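Local structure of glutaminase 1 (Escherichia coli, 1U60) at residues N201-A213 with G265-F279. The protein catalyses the hydrolysis of L-glutamine to L-glutamate and ammonium, as a member of the glutaminase family. Residues are numbered along the deposited sequence; the frame is centred on the assembly and turned at random.
With EDO (1,2-ethanediol), chain I.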
ATOM      1  N   ASN A 201     -25.246   9.350  -2.215  1.00  8.02           N
ATOM      2  CA  ASN A 201     -25.433   9.149  -0.801  1.00  8.59           C
ATOM      3  C   ASN A 201     -24.567   8.015  -0.279  1.00  7.60           C
ATOM      4  O   ASN A 201     -23.798   7.391  -1.032  1.00  8.46           O
ATOM      5  CB  ASN A 201     -26.892   8.961  -0.404  1.00  8.37           C
ATOM      6  CG  ASN A 201     -27.525   7.796  -1.020  1.00  9.36           C
ATOM      7  OD1 ASN A 201     -26.912   6.722  -1.174  1.00  8.86           O
ATOM      8  ND2 ASN A 201     -28.824   7.958  -1.393  1.00  9.18           N
ATOM      9  N   THR A 202     -24.672   7.752   0.992  1.00  7.51           N
ATOM     10  CA  THR A 202     -23.751   6.800   1.609  1.00  7.52           C
ATOM     11  C   THR A 202     -24.012   5.373   1.108  1.00  8.12           C
ATOM     12  O   THR A 202     -23.075   4.566   1.014  1.00  8.81           O
ATOM     13  CB  THR A 202     -23.845   6.901   3.104  1.00  7.41           C
ATOM     14  OG1 THR A 202     -23.411   8.217   3.503  1.00  8.17           O
ATOM     15  CG2 THR A 202     -22.867   5.949   3.832  1.00  9.29           C
ATOM     16  N   ILE A 203     -25.281   5.048   0.850  1.00  8.47           N
ATOM     17  CA  ILE A 203     -25.607   3.739   0.294  1.00  8.95           C
ATOM     18  C   ILE A 203     -25.017   3.589  -1.095  1.00  7.32           C
ATOM     19  O   ILE A 203     -24.529   2.523  -1.448  1.00  8.17           O
ATOM     20  CB  ILE A 203     -27.116   3.475   0.410  1.00  9.52           C
ATOM     21  CG1 ILE A 203     -27.416   3.154   1.894  1.00 10.73           C
ATOM     22  CG2 ILE A 203     -27.537   2.274  -0.404  1.00 11.26           C
ATOM     23  CD1 ILE A 203     -28.837   3.157   2.249  1.00 11.61           C
ATOM     24  N   GLU A 204     -25.125   4.641  -1.907  1.00  8.14           N
ATOM     25  CA  GLU A 204     -24.543   4.644  -3.239  1.00  7.44           C
ATOM     26  C   GLU A 204     -23.034   4.499  -3.200  1.00  7.23           C
ATOM     27  O   GLU A 204     -22.464   3.736  -3.967  1.00  7.73           O
ATOM     28  CB  GLU A 204     -24.978   5.895  -3.974  1.00  8.50           C
ATOM     29  CG  GLU A 204     -26.464   5.770  -4.323  1.00  6.54           C
ATOM     30  CD  GLU A 204     -27.145   7.081  -4.742  1.00 10.24           C
ATOM     31  OE1 GLU A 204     -26.598   8.202  -4.500  1.00 10.46           O
ATOM     32  OE2 GLU A 204     -28.291   6.949  -5.272  1.00 11.55           O
ATOM     33  N   LEU A 205     -22.393   5.180  -2.249  1.00  7.51           N
ATOM     34  CA  LEU A 205     -20.942   5.012  -2.071  1.00  7.61           C
ATOM     35  C   LEU A 205     -20.571   3.597  -1.693  1.00  7.35           C
ATOM     36  O   LEU A 205     -19.632   3.027  -2.253  1.00  7.02           O
ATOM     37  CB  LEU A 205     -20.402   6.027  -1.094  1.00  7.89           C
ATOM     38  CG  LEU A 205     -18.907   6.033  -0.795  1.00  8.51           C
ATOM     39  CD1 LEU A 205     -18.144   6.170  -2.127  1.00 10.38           C
ATOM     40  CD2 LEU A 205     -18.493   7.140   0.151  1.00  8.76           C
ATOM     41  N   ALA A 206     -21.300   3.021  -0.747  1.00  7.85           N
ATOM     42  CA  ALA A 206     -21.101   1.635  -0.365  1.00  8.06           C
ATOM     43  C   ALA A 206     -21.347   0.678  -1.498  1.00  8.09           C
ATOM     44  O   ALA A 206     -20.718  -0.362  -1.572  1.00  8.39           O
ATOM     45  CB  ALA A 206     -21.935   1.256   0.865  1.00  9.17           C
ATOM     46  N   THR A 207     -22.254   1.042  -2.419  1.00  7.36           N
ATOM     47  CA  THR A 207     -22.501   0.238  -3.599  1.00  8.21           C
ATOM     48  C   THR A 207     -21.307   0.208  -4.551  1.00  7.62           C
ATOM     49  O   THR A 207     -20.982  -0.837  -5.088  1.00  8.41           O
ATOM     50  CB  THR A 207     -23.743   0.770  -4.316  1.00  6.69           C
ATOM     51  OG1 THR A 207     -24.889   0.690  -3.450  1.00  9.22           O
ATOM     52  CG2 THR A 207     -24.050  -0.101  -5.506  1.00  9.72           C
ATOM     53  N   LEU A 208     -20.664   1.366  -4.767  1.00  8.56           N
ATOM     54  CA  LEU A 208     -19.403   1.418  -5.514  1.00  7.07           C
ATOM     55  C   LEU A 208     -18.439   0.416  -4.892  1.00  8.32           C
ATOM     56  O   LEU A 208     -17.837  -0.394  -5.617  1.00  8.48           O
ATOM     57  CB  LEU A 208     -18.820   2.813  -5.478  1.00  6.96           C
ATOM     58  CG  LEU A 208     -17.333   3.004  -5.909  1.00  9.58           C
ATOM     59  CD1 LEU A 208     -17.054   2.494  -7.321  1.00 12.36           C
ATOM     60  CD2 LEU A 208     -16.887   4.434  -5.790  1.00 10.68           C
ATOM     61  N   GLY A 209     -18.318   0.439  -3.574  1.00  7.29           N
ATOM     62  CA  GLY A 209     -17.477  -0.532  -2.876  1.00  7.66           C
ATOM     63  C   GLY A 209     -17.862  -1.987  -3.103  1.00  8.46           C
ATOM     64  O   GLY A 209     -16.990  -2.835  -3.284  1.00  9.79           O
ATOM     65  N   ALA A 210     -19.170  -2.267  -3.081  1.00  8.38           N
ATOM     66  CA  ALA A 210     -19.683  -3.592  -3.223  1.00  7.72           C
ATOM     67  C   ALA A 210     -19.494  -4.107  -4.661  1.00  7.19           C
ATOM     68  O   ALA A 210     -19.233  -5.277  -4.870  1.00  8.16           O
ATOM     69  CB  ALA A 210     -21.113  -3.653  -2.838  1.00  7.78           C
ATOM     70  N   THR A 211     -19.551  -3.217  -5.627  1.00  8.53           N
ATOM     71  CA  THR A 211     -19.300  -3.598  -7.006  1.00  8.87           C
ATOM     72  C   THR A 211     -17.851  -4.066  -7.132  1.00  8.49           C
ATOM     73  O   THR A 211     -17.566  -5.094  -7.766  1.00  8.21           O
ATOM     74  CB  THR A 211     -19.618  -2.452  -7.950  1.00 10.08           C
ATOM     75  OG1 THR A 211     -21.031  -2.124  -7.870  1.00  9.81           O
ATOM     76  CG2 THR A 211     -19.289  -2.873  -9.379  1.00 11.65           C
ATOM     77  N   LEU A 212     -16.930  -3.339  -6.495  1.00  8.11           N
ATOM     78  CA  LEU A 212     -15.548  -3.738  -6.512  1.00  8.88           C
ATOM     79  C   LEU A 212     -15.388  -5.026  -5.700  1.00  8.82           C
ATOM     80  O   LEU A 212     -14.698  -5.969  -6.140  1.00 10.82           O
ATOM     81  CB  LEU A 212     -14.700  -2.610  -5.972  1.00  9.65           C
ATOM     82  CG  LEU A 212     -14.683  -1.295  -6.746  1.00  7.09           C
ATOM     83  CD1 LEU A 212     -13.937  -0.175  -5.947  1.00  8.39           C
ATOM     84  CD2 LEU A 212     -14.075  -1.472  -8.163  1.00  7.85           C
ATOM     85  N   ALA A 213     -16.024  -5.132  -4.529  1.00  8.49           N
ATOM     86  CA  ALA A 213     -15.880  -6.341  -3.716  1.00  8.73           C
ATOM     87  C   ALA A 213     -16.380  -7.606  -4.466  1.00  9.56           C
ATOM     88  O   ALA A 213     -15.843  -8.688  -4.260  1.00 10.52           O
ATOM     89  CB  ALA A 213     -16.636  -6.200  -2.359  1.00  9.77           C
ATOM     90  N   GLY A 265     -17.039  11.756   2.234  1.00  9.55           N
ATOM     91  CA  GLY A 265     -17.158  10.331   2.025  1.00  8.52           C
ATOM     92  C   GLY A 265     -15.891   9.564   2.271  1.00  7.77           C
ATOM     93  O   GLY A 265     -14.789  10.070   2.018  1.00  7.64           O
ATOM     94  N   ILE A 266     -16.043   8.367   2.828  1.00  8.94           N
ATOM     95  CA  ILE A 266     -14.986   7.393   3.002  1.00  7.61           C
ATOM     96  C   ILE A 266     -15.526   6.081   2.507  1.00  8.90           C
ATOM     97  O   ILE A 266     -16.597   5.646   2.928  1.00  9.79           O
ATOM     98  CB  ILE A 266     -14.559   7.255   4.506  1.00  8.54           C
ATOM     99  CG1 ILE A 266     -14.004   8.588   5.065  1.00  9.08           C
ATOM    100  CG2 ILE A 266     -13.522   6.131   4.713  1.00  9.62           C
ATOM    101  CD1 ILE A 266     -12.726   9.081   4.475  1.00  9.57           C
ATOM    102  N   LEU A 267     -14.764   5.454   1.616  1.00  7.97           N
ATOM    103  CA  LEU A 267     -15.108   4.114   1.105  1.00  9.01           C
ATOM    104  C   LEU A 267     -14.040   3.128   1.504  1.00  9.41           C
ATOM    105  O   LEU A 267     -12.834   3.421   1.427  1.00  9.68           O
ATOM    106  CB  LEU A 267     -15.135   4.195  -0.406  1.00 10.01           C
ATOM    107  CG  LEU A 267     -15.249   2.872  -1.205  1.00 14.32           C
ATOM    108  CD1 LEU A 267     -16.614   2.235  -0.962  1.00 17.23           C
ATOM    109  CD2 LEU A 267     -14.985   3.168  -2.669  1.00 16.02           C
ATOM    110  N   ALA A 268     -14.457   1.925   1.863  1.00  9.92           N
ATOM    111  CA  ALA A 268     -13.531   0.827   1.945  1.00  9.74           C
ATOM    112  C   ALA A 268     -14.102  -0.428   1.296  1.00 10.29           C
ATOM    113  O   ALA A 268     -15.312  -0.638   1.276  1.00 10.75           O
ATOM    114  CB  ALA A 268     -13.205   0.547   3.364  1.00 10.94           C
ATOM    115  N   VAL A 269     -13.224  -1.274   0.777  1.00  8.49           N
ATOM    116  CA  VAL A 269     -13.648  -2.510   0.115  1.00  7.62           C
ATOM    117  C   VAL A 269     -13.103  -3.710   0.865  1.00  8.63           C
ATOM    118  O   VAL A 269     -11.917  -3.791   1.122  1.00  7.53           O
ATOM    119  CB  VAL A 269     -13.122  -2.526  -1.343  1.00  7.48           C
ATOM    120  CG1 VAL A 269     -13.561  -3.827  -2.024  1.00  7.99           C
ATOM    121  CG2 VAL A 269     -13.637  -1.297  -2.051  1.00 10.48           C
ATOM    122  N   VAL A 270     -13.977  -4.679   1.157  1.00  8.67           N
ATOM    123  CA  VAL A 270     -13.591  -5.991   1.660  1.00  9.20           C
ATOM    124  C   VAL A 270     -13.670  -6.961   0.466  1.00  9.68           C
ATOM    125  O   VAL A 270     -14.776  -7.347   0.050  1.00 10.30           O
ATOM    126  CB  VAL A 270     -14.486  -6.478   2.847  1.00  9.53           C
ATOM    127  CG1 VAL A 270     -13.934  -7.767   3.433  1.00 11.40           C
ATOM    128  CG2 VAL A 270     -14.545  -5.420   3.944  1.00  9.61           C
ATOM    129  N   PRO A 271     -12.536  -7.295  -0.145  1.00  9.34           N
ATOM    130  CA  PRO A 271     -12.546  -8.089  -1.383  1.00  9.44           C
ATOM    131  C   PRO A 271     -13.324  -9.396  -1.161  1.00 10.62           C
ATOM    132  O   PRO A 271     -13.104 -10.141  -0.176  1.00 10.38           O
ATOM    133  CB  PRO A 271     -11.038  -8.351  -1.652  1.00 10.35           C
ATOM    134  CG  PRO A 271     -10.332  -7.289  -0.965  1.00 10.65           C
ATOM    135  CD  PRO A 271     -11.160  -6.991   0.278  1.00  9.67           C
ATOM    136  N   GLY A 272     -14.244  -9.663  -2.069  1.00 11.24           N
ATOM    137  CA  GLY A 272     -15.112 -10.830  -1.985  1.00 12.63           C
ATOM    138  C   GLY A 272     -16.316 -10.745  -1.070  1.00 12.93           C
ATOM    139  O   GLY A 272     -17.125 -11.683  -1.041  1.00 14.15           O
ATOM    140  N   VAL A 273     -16.480  -9.644  -0.335  1.00 12.07           N
ATOM    141  CA  VAL A 273     -17.428  -9.648   0.773  1.00 11.55           C
ATOM    142  C   VAL A 273     -18.394  -8.471   0.769  1.00 10.92           C
ATOM    143  O   VAL A 273     -19.605  -8.663   0.734  1.00 12.12           O
ATOM    144  CB  VAL A 273     -16.707  -9.744   2.122  1.00 11.99           C
ATOM    145  CG1 VAL A 273     -17.734  -9.777   3.303  1.00 13.24           C
ATOM    146  CG2 VAL A 273     -15.806 -10.987   2.164  1.00 14.43           C
ATOM    147  N   MET A 274     -17.883  -7.251   0.799  1.00 10.01           N
ATOM    148  CA  MET A 274     -18.744  -6.078   0.965  1.00  9.65           C
ATOM    149  C   MET A 274     -18.047  -4.760   0.686  1.00  9.74           C
ATOM    150  O   MET A 274     -16.823  -4.663   0.677  1.00  8.79           O
ATOM    151  CB  MET A 274     -19.317  -6.028   2.397  1.00  9.36           C
ATOM    152  CG  MET A 274     -18.255  -5.809   3.472  1.00  7.69           C
ATOM    153  SD  MET A 274     -18.928  -5.543   5.106  1.00 12.00           S
ATOM    154  CE  MET A 274     -19.848  -7.072   5.311  1.00 10.81           C
ATOM    155  N   GLY A 275     -18.854  -3.753   0.375  1.00  7.66           N
ATOM    156  CA  GLY A 275     -18.438  -2.366   0.471  1.00  8.45           C
ATOM    157  C   GLY A 275     -18.887  -1.763   1.779  1.00  7.78           C
ATOM    158  O   GLY A 275     -19.997  -2.052   2.238  1.00  8.08           O
ATOM    159  N   ILE A 276     -18.037  -0.922   2.369  1.00  8.38           N
ATOM    160  CA  ILE A 276     -18.364  -0.203   3.585  1.00  8.56           C
ATOM    161  C   ILE A 276     -18.112   1.253   3.293  1.00  9.40           C
ATOM    162  O   ILE A 276     -17.059   1.657   2.796  1.00  9.71           O
ATOM    163  CB  ILE A 276     -17.493  -0.631   4.799  1.00  9.42           C
ATOM    164  CG1 ILE A 276     -17.456  -2.132   4.949  1.00  8.47           C
ATOM    165  CG2 ILE A 276     -17.914   0.118   6.130  1.00 10.20           C
ATOM    166  CD1 ILE A 276     -16.333  -2.654   5.940  1.00  8.82           C
ATOM    167  N   ALA A 277     -19.069   2.081   3.626  1.00  7.64           N
ATOM    168  CA  ALA A 277     -18.875   3.511   3.402  1.00  7.47           C
ATOM    169  C   ALA A 277     -19.415   4.316   4.560  1.00  8.56           C
ATOM    170  O   ALA A 277     -20.313   3.878   5.296  1.00  8.17           O
ATOM    171  CB  ALA A 277     -19.517   3.949   2.138  1.00  8.50           C
ATOM    172  N   ALA A 278     -18.904   5.518   4.684  1.00  8.34           N
ATOM    173  CA  ALA A 278     -19.492   6.503   5.621  1.00  8.52           C
ATOM    174  C   ALA A 278     -19.341   7.886   5.103  1.00  8.26           C
ATOM    175  O   ALA A 278     -18.606   8.130   4.173  1.00  8.35           O
ATOM    176  CB  ALA A 278     -18.811   6.368   6.979  1.00  8.32           C
ATOM    177  N   PHE A 279     -20.048   8.833   5.747  1.00  8.78           N
ATOM    178  CA  PHE A 279     -20.020  10.204   5.395  1.00  8.04           C
ATOM    179  C   PHE A 279     -20.182  11.060   6.620  1.00  8.79           C
ATOM    180  O   PHE A 279     -21.028  10.779   7.483  1.00  8.44           O
ATOM    181  CB  PHE A 279     -21.149  10.462   4.387  1.00  8.88           C
ATOM    182  CG  PHE A 279     -21.691  11.849   4.386  1.00  9.21           C
ATOM    183  CD1 PHE A 279     -20.959  12.901   3.882  1.00 10.41           C
ATOM    184  CD2 PHE A 279     -23.008  12.079   4.805  1.00  9.94           C
ATOM    185  CE1 PHE A 279     -21.480  14.166   3.859  1.00  8.98           C
ATOM    186  CE2 PHE A 279     -23.558  13.332   4.771  1.00  8.15           C
ATOM    187  CZ  PHE A 279     -22.805  14.393   4.293  1.00  9.62           C
TER
HETATM  188  C1  EDO I1217     -31.382   4.796  -0.340  1.00 25.95           C
HETATM  189  O1  EDO I1217     -31.103   5.913   0.553  1.00 19.39           O
HETATM  190  C2  EDO I1217     -30.369   4.699  -1.481  1.00 25.93           C
HETATM  191  O2  EDO I1217     -30.498   5.701  -2.508  1.00 23.35           O
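Gly209 and Gly275 bring helix 202-213 down onto the hairpin of strands 265-270 and 274-279. Their CA atoms lie 3.9 Å apart. Neither residue has a side chain, and backbone meets backbone here. The helix axis passes 5.7 Å from that of strand 274-279 and runs roughly antiparallel to it, at 152°. Leu267 closes one flank of this point. Its CG stands anti to the backbone N (chi1 170°), which carries the chain toward the helix. The second torsion then turns CD1 against Gly209 CA, tight at 3.5 Å. CD2 of Leu267 meets Leu208 CD2, the two side chains crossing at about a right angle. Toward the start of the helix, the methyl of Ala277 sits against Leu205 CG (3.6 Å) and Ala206 CB. Thr202 turns CG2 to the strand backbone, and its OG1 lies 3.3 Å from Phe279 CB. At the other end, Val269 CG1 packs on Ala213. Gly272 N, in the hairpin turn, donates to Ala213 O (2.9 Å); the bond is bent, at 135°.

Farther out, Asn201 and Glu204 form a capping box. Glu204 N meets Asn201 OD1 almost straight, and Glu204 OE1 takes the N-H of Asn201. Arg61 forms a salt bridge with the same OE1. Asn201 ND2 donates to O2 of an ethanediol, probably from the crystallisation liquor. Helix 202-213 covers one face of the antiparallel sheet and helix 290-303 the other, as expected of the beta-lactamase clan. The contact is held mainly by close apolar packing, with one backbone bond tying the helix end to the turn.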